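Local coordinates for endonuclease V (Bacillus subtilis, PDB 3GA2), which probably cleaves deaminated DNA at the second phosphodiester bond 3' to a deoxyinosine, as a magnesium-dependent repair endonuclease, at residues Pro110-Phe115 with Pro139-Ala144. The protein carries 1 engineered substitution. Numbering follows the deposited sequence.
Sequences PDVFLF and PTIGIA
Phe113 and Phe115 pair with Thr140 and Gly142 as parallel neighbours in the central sheet of an RNase H-like fold, the two strands of a beta-alpha-beta unit whose linking helix is 128-136. Four backbone hydrogen bonds join the segments: Phe113 N to Pro139 O, Ile141 N to Phe113 O, Phe115 N to Ile141 O (2.9 Å, 173° at the hydrogen) and Ile143 N to Phe115 O. On the helix side, the Phe115 and Thr140 side chains cross obliquely, with Phe115 CE1 3.6 Å from Thr140 CG2. A chi1 of 61° sets this methyl anti to the carbonyl carbon, which also brings it to Phe113 CB and leaves OG1 to hydrogen-bond Ala129 O of helix 128-136. On the other face the strands contribute aliphatic side chains: Leu114 and Ile141 lie side by side, CG to CB 4.1 Å, and Val112 CG2 reaches Ile141 CD1 at 3.9 Å. Helix 198-207 packs against Ile141. Ala132 and Leu136 of helix 128-136 pack on Phe115, and an alanine here would probably leave a gap beneath them and strip Thr140 CG2 of its aromatic neighbour. Just after Phe115 comes Asp116, a predicted magnesium ligand, which places this pairing beside the probable active site. Earlier in both segments, Asp111 O sits 3.2 Å from Pro139 CD.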
loop_
_atom_site.group_PDB
_atom_site.type_symbol
_atom_site.label_atom_id
_atom_site.label_comp_id
_atom_site.label_asym_id
_atom_site.label_seq_id
_atom_site.Cartn_x
_atom_site.Cartn_y
_atom_site.Cartn_z
ATOM N N PRO A 110 -4.038 8.884 11.090
ATOM C CA PRO A 110 -2.682 8.810 10.540
ATOM C C PRO A 110 -2.415 9.887 9.502
ATOM O O PRO A 110 -3.280 10.181 8.674
ATOM C CB PRO A 110 -2.626 7.405 9.944
ATOM C CG PRO A 110 -3.568 6.625 10.834
ATOM C CD PRO A 110 -4.729 7.590 10.972
ATOM N N ASP A 111 -1.219 10.475 9.552
ATOM C CA ASP A 111 -0.830 11.517 8.597
ATOM C C ASP A 111 -0.428 10.927 7.247
ATOM O O ASP A 111 -0.475 11.615 6.227
ATOM C CB ASP A 111 0.351 12.341 9.122
ATOM C CG ASP A 111 0.030 13.087 10.409
ATOM O OD1 ASP A 111 -0.962 13.846 10.438
ATOM O OD2 ASP A 111 0.787 12.917 11.384
ATOM N N VAL A 112 -0.011 9.663 7.253
ATOM C CA VAL A 112 0.404 8.969 6.033
ATOM C C VAL A 112 0.207 7.463 6.183
ATOM O O VAL A 112 0.422 6.909 7.261
ATOM C CB VAL A 112 1.896 9.236 5.698
ATOM C CG1 VAL A 112 2.778 8.763 6.834
ATOM C CG2 VAL A 112 2.282 8.514 4.406
ATOM N N PHE A 113 -0.203 6.810 5.099
ATOM C CA PHE A 113 -0.430 5.368 5.108
ATOM C C PHE A 113 0.512 4.653 4.153
ATOM O O PHE A 113 0.555 4.975 2.969
ATOM C CB PHE A 113 -1.864 5.032 4.678
ATOM C CG PHE A 113 -2.922 5.402 5.679
ATOM C CD1 PHE A 113 -3.628 4.411 6.360
ATOM C CD2 PHE A 113 -3.263 6.733 5.890
ATOM C CE1 PHE A 113 -4.662 4.740 7.231
ATOM C CE2 PHE A 113 -4.299 7.071 6.761
ATOM C CZ PHE A 113 -5.002 6.069 7.434
ATOM N N LEU A 114 1.271 3.691 4.664
ATOM C CA LEU A 114 2.172 2.927 3.813
ATOM C C LEU A 114 1.505 1.571 3.564
ATOM O O LEU A 114 1.109 0.878 4.499
ATOM C CB LEU A 114 3.545 2.738 4.475
ATOM C CG LEU A 114 4.443 3.976 4.641
ATOM C CD1 LEU A 114 4.092 4.708 5.927
ATOM C CD2 LEU A 114 5.906 3.537 4.687
ATOM N N PHE A 115 1.381 1.203 2.298
ATOM C CA PHE A 115 0.728 -0.036 1.920
ATOM C C PHE A 115 1.652 -1.142 1.460
ATOM O O PHE A 115 2.633 -0.888 0.764
ATOM C CB PHE A 115 -0.262 0.225 0.782
ATOM C CG PHE A 115 -1.460 1.021 1.183
ATOM C CD1 PHE A 115 -1.360 2.385 1.426
ATOM C CD2 PHE A 115 -2.699 0.403 1.305
ATOM C CE1 PHE A 115 -2.481 3.126 1.783
ATOM C CE2 PHE A 115 -3.830 1.132 1.661
ATOM C CZ PHE A 115 -3.722 2.499 1.902
ATOM N N PRO A 139 -2.113 11.246 2.512
ATOM C CA PRO A 139 -0.989 10.866 1.654
ATOM C C PRO A 139 -0.749 9.361 1.837
ATOM O O PRO A 139 -0.846 8.844 2.955
ATOM C CB PRO A 139 0.168 11.683 2.221
ATOM C CG PRO A 139 -0.509 12.913 2.762
ATOM C CD PRO A 139 -1.746 12.350 3.415
ATOM N N THR A 140 -0.447 8.660 0.750
ATOM C CA THR A 140 -0.182 7.233 0.832
ATOM C C THR A 140 1.111 6.908 0.092
ATOM O O THR A 140 1.550 7.663 -0.785
ATOM C CB THR A 140 -1.331 6.377 0.233
ATOM O OG1 THR A 140 -1.502 6.696 -1.154
ATOM C CG2 THR A 140 -2.641 6.637 0.980
ATOM N N ILE A 141 1.715 5.780 0.455
ATOM C CA ILE A 141 2.963 5.326 -0.145
ATOM C C ILE A 141 2.850 3.849 -0.477
ATOM O O ILE A 141 2.263 3.074 0.280
ATOM C CB ILE A 141 4.159 5.523 0.822
ATOM C CG1 ILE A 141 4.355 7.013 1.121
ATOM C CG2 ILE A 141 5.438 4.934 0.204
ATOM C CD1 ILE A 141 5.339 7.288 2.265
ATOM N N GLY A 142 3.410 3.464 -1.617
ATOM C CA GLY A 142 3.374 2.077 -2.029
ATOM C C GLY A 142 4.697 1.387 -1.759
ATOM O O GLY A 142 5.753 1.875 -2.156
ATOM N N ILE A 143 4.636 0.253 -1.069
ATOM C CA ILE A 143 5.822 -0.539 -0.740
ATOM C C ILE A 143 5.549 -1.967 -1.254
ATOM O O ILE A 143 4.881 -2.755 -0.579
ATOM C CB ILE A 143 6.051 -0.612 0.791
ATOM C CG1 ILE A 143 6.237 0.791 1.379
ATOM C CG2 ILE A 143 7.268 -1.480 1.088
ATOM C CD1 ILE A 143 7.516 1.501 0.924
ATOM N N ALA A 144 6.056 -2.291 -2.439
ATOM C CA ALA A 144 5.842 -3.618 -3.027
ATOM C C ALA A 144 7.029 -4.579 -2.829
ATOM O O ALA A 144 8.185 -4.184 -2.977
ATOM C CB ALA A 144 5.523 -3.475 -4.522
#